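Local structure of VgrG protein (Vibrio cholerae, 4DTH) at residues A[113-118]-A[130-135]; A[118-122]-A[163-167]. The protein is a type VI secretion toxin whose actin cross-linking domain, seen here with ATP and magnesium, probably joins actin monomers covalently in the target cell. All blocks are in the same frame, centred on the assembly; numbering follows the deposited sequence.

Contact 1 (A[113-118]-A[130-135]); sequences WLATHF and LAPIQS. With SO4 (sulfate ion), chain H.
W113 and S135 meet by a CH-pi contact: CB of S135 lies over the five-membered ring of the indole, 3.8 Å from the W113 ring centroid and 29° off the ring normal. The methylene of H117 lies over the opposite face, so the indole is held between a loop residue and the next turn of its own helix.

Apolar contacts make up most of the rest. CD1 of I133 comes in the plane of the indole, at its edge, 3.7 Å from CZ2 of W113, and the same methyl reaches CE1 of H117 at 3.5 Å. L130 spreads its two branches: CD2 sits at the imidazole edge, 3.6 Å from NE2 of H117, while the other branch, CD1, lies 3.7 Å from CE1 of F118, the two side chains crossing at about a right angle.

No direct hydrogen bond joins the two segments; one water links them, and a sulfate ties the helix to the backbone N of E136, just past the loop segment. Water 1, in the imidazole plane, is hydrogen-bonded to NE2 of H117 at 2.7 Å and donates to the carbonyl O of A131. On the other ring nitrogen, ND1 of H117 donates to O2 of the sulfate with an N-H...O angle of 158°. NE1 of W113 donates to sulfate O4 at 2.9 Å, and this bond is straighter, 170°. Both rings leave the helix with CG anti to the backbone N, which brings them out on the side of the helix where the sulfate sits. The sulfate is probably from the crystallisation liquor.

The contact packs helix 101-124 against the loop that follows it. Strand 140-144 backs it through I142 and I144, and L60 of strand 56-68 touches L114, F118 and L130.

Contact 2 (A[118-122]-A[163-167]); sequences FTTHI and GQTIT
OG1 of T119 takes part in two hydrogen bonds, one across the contact and one within its own helix. The backbone N of I166 donates to it at 2.9 Å, and the N-H...O angle of 173° makes this bond nearly straight; the second partner is the carbonyl O of A115, one turn earlier. With chi1 at -58°, OG1 stands anti to the carbonyl carbon of T119 and the methyl CG2 lies anti to the backbone N. The two branches therefore meet different parts of the loop: CG2 packs 3.5 Å from the carbonyl O of Q164, two residues before the amide that OG1 receives.

A second polar bridge runs through water 2, which donates to the carbonyl O of T119 and to that of Q164, at 2.8 Å from the latter. The helix and loop are thus joined both by a direct side-chain-to-backbone bond and by a water between two backbone carbonyls.

In the actin cross-linking domain this is helix-to-loop packing: the C-terminal part of helix 101-124 lies against the connection between strands 150-153 and 173-180, and no strand pairing joins the two segments.

Next to the polar pair, the side chain of I166 leaves its backbone toward the helix. Its CG1 branch lies 3.7 Å from CB of F118, and beyond it CD1 meets CD1 of I122 tip to tip, also at 3.7 Å. I122 is turned so that CG1 lies between its backbone N and carbonyl carbon (chi1 62°), and its CD1 also comes to 4.0 Å from CB of Q164. I151 and A153 of strand 150-153 touch I122, while L34 of strand 34-38 touches both F118 and I166.

Contacts 1 and 2 use successive turns of helix 101-124, and their centres are 11 Å apart. F118 belongs to both, using its ring for one and its CB for the other. The contacts also touch directly, with the carbonyl O of A115 3.5 Å from CB of I166, and CA of L130 3.9 Å from CE1 of H121. Their segments alternate along the chain: one helix packs against both its own following loop and a much later one. Both centres lie well out from the centre of the chain, 25 and 27 Å away, and neither contact includes the magnesium-binding residues E28, E90, Q174 and E351.

Contact 1 (A[113-118]-A[130-135])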
loop_
_atom_site.group_PDB
_atom_site.type_symbol
_atom_site.label_atom_id
_atom_site.label_comp_id
_atom_site.label_asym_id
_atom_site.label_seq_id
_atom_site.Cartn_x
_atom_site.Cartn_y
_atom_site.Cartn_z
ATOM N N TRP A 113 9.618 18.556 -8.131
ATOM C CA TRP A 113 10.958 18.906 -8.613
ATOM C C TRP A 113 11.490 17.757 -9.482
ATOM O O TRP A 113 12.021 18.008 -10.566
ATOM C CB TRP A 113 11.949 19.193 -7.459
ATOM C CG TRP A 113 13.378 19.163 -7.947
ATOM C CD1 TRP A 113 13.988 20.102 -8.727
ATOM C CD2 TRP A 113 14.284 18.051 -7.875
ATOM N NE1 TRP A 113 15.233 19.660 -9.115
ATOM C CE2 TRP A 113 15.436 18.401 -8.615
ATOM C CE3 TRP A 113 14.234 16.790 -7.256
ATOM C CZ2 TRP A 113 16.535 17.548 -8.735
ATOM C CZ3 TRP A 113 15.326 15.946 -7.373
ATOM C CH2 TRP A 113 16.471 16.339 -8.084
ATOM N N LEU A 114 11.395 16.507 -8.983
ATOM C CA LEU A 114 11.902 15.359 -9.741
ATOM C C LEU A 114 11.211 15.209 -11.095
ATOM O O LEU A 114 11.887 14.921 -12.083
ATOM C CB LEU A 114 11.874 14.047 -8.932
ATOM C CG LEU A 114 12.506 12.843 -9.654
ATOM C CD1 LEU A 114 13.998 13.043 -9.888
ATOM C CD2 LEU A 114 12.254 11.559 -8.901
ATOM N N ALA A 115 9.889 15.476 -11.158
ATOM C CA ALA A 115 9.153 15.426 -12.427
ATOM C C ALA A 115 9.733 16.448 -13.416
ATOM O O ALA A 115 9.921 16.112 -14.584
ATOM C CB ALA A 115 7.677 15.688 -12.192
ATOM N N THR A 116 10.070 17.668 -12.946
ATOM C CA THR A 116 10.690 18.658 -13.835
ATOM C C THR A 116 12.088 18.209 -14.265
ATOM O O THR A 116 12.463 18.409 -15.418
ATOM C CB THR A 116 10.683 20.076 -13.240
ATOM O OG1 THR A 116 11.683 20.197 -12.220
ATOM C CG2 THR A 116 9.317 20.491 -12.736
ATOM N N HIS A 117 12.842 17.583 -13.343
ATOM C CA HIS A 117 14.180 17.054 -13.628
ATOM C C HIS A 117 14.094 15.935 -14.694
ATOM O O HIS A 117 14.915 15.901 -15.621
ATOM C CB HIS A 117 14.837 16.563 -12.322
ATOM C CG HIS A 117 16.180 15.946 -12.525
ATOM N ND1 HIS A 117 17.322 16.719 -12.629
ATOM C CD2 HIS A 117 16.520 14.641 -12.635
ATOM C CE1 HIS A 117 18.316 15.863 -12.816
ATOM N NE2 HIS A 117 17.882 14.603 -12.822
ATOM N N PHE A 118 13.079 15.050 -14.578
ATOM C CA PHE A 118 12.829 13.974 -15.549
ATOM C C PHE A 118 12.475 14.558 -16.922
ATOM O O PHE A 118 12.900 14.007 -17.940
ATOM C CB PHE A 118 11.698 13.056 -15.062
ATOM C CG PHE A 118 12.074 11.890 -14.168
ATOM C CD1 PHE A 118 13.130 11.045 -14.503
ATOM C CD2 PHE A 118 11.287 11.555 -13.072
ATOM C CE1 PHE A 118 13.428 9.923 -13.720
ATOM C CE2 PHE A 118 11.590 10.434 -12.288
ATOM C CZ PHE A 118 12.668 9.637 -12.609
ATOM N N LEU A 130 19.436 7.819 -14.801
ATOM C CA LEU A 130 19.366 9.033 -14.001
ATOM C C LEU A 130 20.695 9.105 -13.255
ATOM O O LEU A 130 21.218 8.061 -12.843
ATOM C CB LEU A 130 18.261 8.867 -12.941
ATOM C CG LEU A 130 17.012 9.726 -12.980
ATOM C CD1 LEU A 130 16.425 9.835 -11.582
ATOM C CD2 LEU A 130 17.279 11.137 -13.489
ATOM N N ALA A 131 21.258 10.311 -13.108
ATOM C CA ALA A 131 22.514 10.492 -12.392
ATOM C C ALA A 131 22.234 11.013 -10.977
ATOM O O ALA A 131 21.314 11.818 -10.795
ATOM C CB ALA A 131 23.415 11.473 -13.134
ATOM N N PRO A 132 23.041 10.575 -9.975
ATOM C CA PRO A 132 22.855 11.113 -8.619
ATOM C C PRO A 132 23.352 12.558 -8.574
ATOM O O PRO A 132 24.544 12.828 -8.783
ATOM C CB PRO A 132 23.661 10.172 -7.721
ATOM C CG PRO A 132 24.551 9.428 -8.603
ATOM C CD PRO A 132 24.174 9.625 -10.032
ATOM N N ILE A 133 22.412 13.493 -8.483
ATOM C CA ILE A 133 22.696 14.923 -8.500
ATOM C C ILE A 133 21.976 15.614 -7.357
ATOM O O ILE A 133 21.071 15.038 -6.742
ATOM C CB ILE A 133 22.296 15.566 -9.882
ATOM C CG1 ILE A 133 20.804 15.326 -10.248
ATOM C CG2 ILE A 133 23.216 15.116 -11.017
ATOM C CD1 ILE A 133 19.854 16.384 -9.770
ATOM N N GLN A 134 22.331 16.887 -7.151
ATOM C CA GLN A 134 21.673 17.742 -6.188
ATOM C C GLN A 134 20.886 18.743 -7.011
ATOM O O GLN A 134 21.390 19.213 -8.041
ATOM C CB GLN A 134 22.709 18.446 -5.296
ATOM C CG GLN A 134 22.097 19.195 -4.126
ATOM C CD GLN A 134 23.175 19.769 -3.254
ATOM O OE1 GLN A 134 23.611 20.905 -3.446
ATOM N NE2 GLN A 134 23.659 18.979 -2.310
ATOM N N SER A 135 19.659 19.070 -6.578
ATOM C CA SER A 135 18.792 20.057 -7.230
ATOM C C SER A 135 19.508 21.411 -7.297
ATOM O O SER A 135 20.388 21.684 -6.469
ATOM C CB SER A 135 17.485 20.213 -6.463
ATOM O OG SER A 135 17.683 20.808 -5.193
HETATM S S SO4 H . 17.903 20.424 -11.558
HETATM O O1 SO4 H . 18.430 21.339 -12.566
HETATM O O2 SO4 H . 16.859 19.561 -12.155
HETATM O O3 SO4 H . 18.989 19.578 -11.071
HETATM O O4 SO4 H . 17.314 21.207 -10.449
HETATM O O HOH W 1 20.073 12.981 -12.900
#

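Contact 2 (A[118-122]-A[163-167])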
loop_
_atom_site.group_PDB
_atom_site.type_symbol
_atom_site.label_atom_id
_atom_site.label_comp_id
_atom_site.label_asym_id
_atom_site.label_seq_id
_atom_site.Cartn_x
_atom_site.Cartn_y
_atom_site.Cartn_z
ATOM N N PHE A 118 13.079 15.050 -14.578
ATOM C CA PHE A 118 12.829 13.974 -15.549
ATOM C C PHE A 118 12.475 14.558 -16.922
ATOM O O PHE A 118 12.900 14.007 -17.940
ATOM C CB PHE A 118 11.698 13.056 -15.062
ATOM C CG PHE A 118 12.074 11.890 -14.168
ATOM C CD1 PHE A 118 13.130 11.045 -14.503
ATOM C CD2 PHE A 118 11.287 11.555 -13.072
ATOM C CE1 PHE A 118 13.428 9.923 -13.720
ATOM C CE2 PHE A 118 11.590 10.434 -12.288
ATOM C CZ PHE A 118 12.668 9.637 -12.609
ATOM N N THR A 119 11.684 15.659 -16.945
ATOM C CA THR A 119 11.289 16.363 -18.185
ATOM C C THR A 119 12.552 16.789 -18.960
ATOM O O THR A 119 12.625 16.566 -20.168
ATOM C CB THR A 119 10.328 17.530 -17.873
ATOM O OG1 THR A 119 9.178 17.026 -17.189
ATOM C CG2 THR A 119 9.892 18.293 -19.135
ATOM N N THR A 120 13.560 17.350 -18.259
ATOM C CA THR A 120 14.826 17.744 -18.886
ATOM C C THR A 120 15.604 16.490 -19.292
ATOM O O THR A 120 16.155 16.457 -20.386
ATOM C CB THR A 120 15.624 18.659 -17.929
ATOM O OG1 THR A 120 14.846 19.828 -17.694
ATOM C CG2 THR A 120 16.987 19.066 -18.485
ATOM N N HIS A 121 15.613 15.451 -18.422
ATOM C CA HIS A 121 16.347 14.206 -18.673
ATOM C C HIS A 121 15.941 13.512 -19.968
ATOM O O HIS A 121 16.806 13.128 -20.734
ATOM C CB HIS A 121 16.225 13.241 -17.477
ATOM C CG HIS A 121 17.100 12.029 -17.606
ATOM N ND1 HIS A 121 18.423 12.050 -17.205
ATOM C CD2 HIS A 121 16.813 10.796 -18.098
ATOM C CE1 HIS A 121 18.893 10.835 -17.436
ATOM N NE2 HIS A 121 17.966 10.046 -17.980
ATOM N N ILE A 122 14.649 13.382 -20.241
ATOM C CA ILE A 122 14.192 12.739 -21.488
ATOM C C ILE A 122 14.421 13.622 -22.735
ATOM O O ILE A 122 14.382 13.133 -23.870
ATOM C CB ILE A 122 12.735 12.239 -21.388
ATOM C CG1 ILE A 122 11.752 13.418 -21.132
ATOM C CG2 ILE A 122 12.610 11.105 -20.355
ATOM C CD1 ILE A 122 10.237 13.130 -21.459
ATOM N N GLY A 163 8.479 15.554 -26.681
ATOM C CA GLY A 163 8.572 16.747 -25.839
ATOM C C GLY A 163 7.669 16.716 -24.617
ATOM O O GLY A 163 7.167 17.761 -24.185
ATOM N N GLN A 164 7.460 15.512 -24.039
ATOM C CA GLN A 164 6.576 15.335 -22.886
ATOM C C GLN A 164 7.013 16.081 -21.645
ATOM O O GLN A 164 8.206 16.146 -21.335
ATOM C CB GLN A 164 6.454 13.848 -22.479
ATOM C CG GLN A 164 5.654 12.991 -23.435
ATOM C CD GLN A 164 6.542 12.241 -24.393
ATOM O OE1 GLN A 164 7.575 12.743 -24.866
ATOM N NE2 GLN A 164 6.116 11.036 -24.747
ATOM N N THR A 165 6.022 16.566 -20.893
ATOM C CA THR A 165 6.211 17.084 -19.551
ATOM C C THR A 165 5.845 15.878 -18.679
ATOM O O THR A 165 4.821 15.222 -18.931
ATOM C CB THR A 165 5.318 18.302 -19.278
ATOM O OG1 THR A 165 5.733 19.351 -20.148
ATOM C CG2 THR A 165 5.412 18.786 -17.824
ATOM N N ILE A 166 6.701 15.553 -17.707
ATOM C CA ILE A 166 6.463 14.431 -16.793
ATOM C C ILE A 166 5.432 14.885 -15.778
ATOM O O ILE A 166 5.601 15.918 -15.135
ATOM C CB ILE A 166 7.776 13.887 -16.178
ATOM C CG1 ILE A 166 8.767 13.446 -17.295
ATOM C CG2 ILE A 166 7.506 12.750 -15.174
ATOM C CD1 ILE A 166 8.171 12.564 -18.439
ATOM N N THR A 167 4.322 14.137 -15.707
ATOM C CA THR A 167 3.156 14.509 -14.924
ATOM C C THR A 167 2.677 13.466 -13.931
ATOM O O THR A 167 3.102 12.317 -13.950
ATOM C CB THR A 167 1.996 14.923 -15.873
ATOM O OG1 THR A 167 1.677 13.804 -16.711
ATOM C CG2 THR A 167 2.343 16.176 -16.741
HETATM O O HOH W 2 10.785 16.650 -22.157
#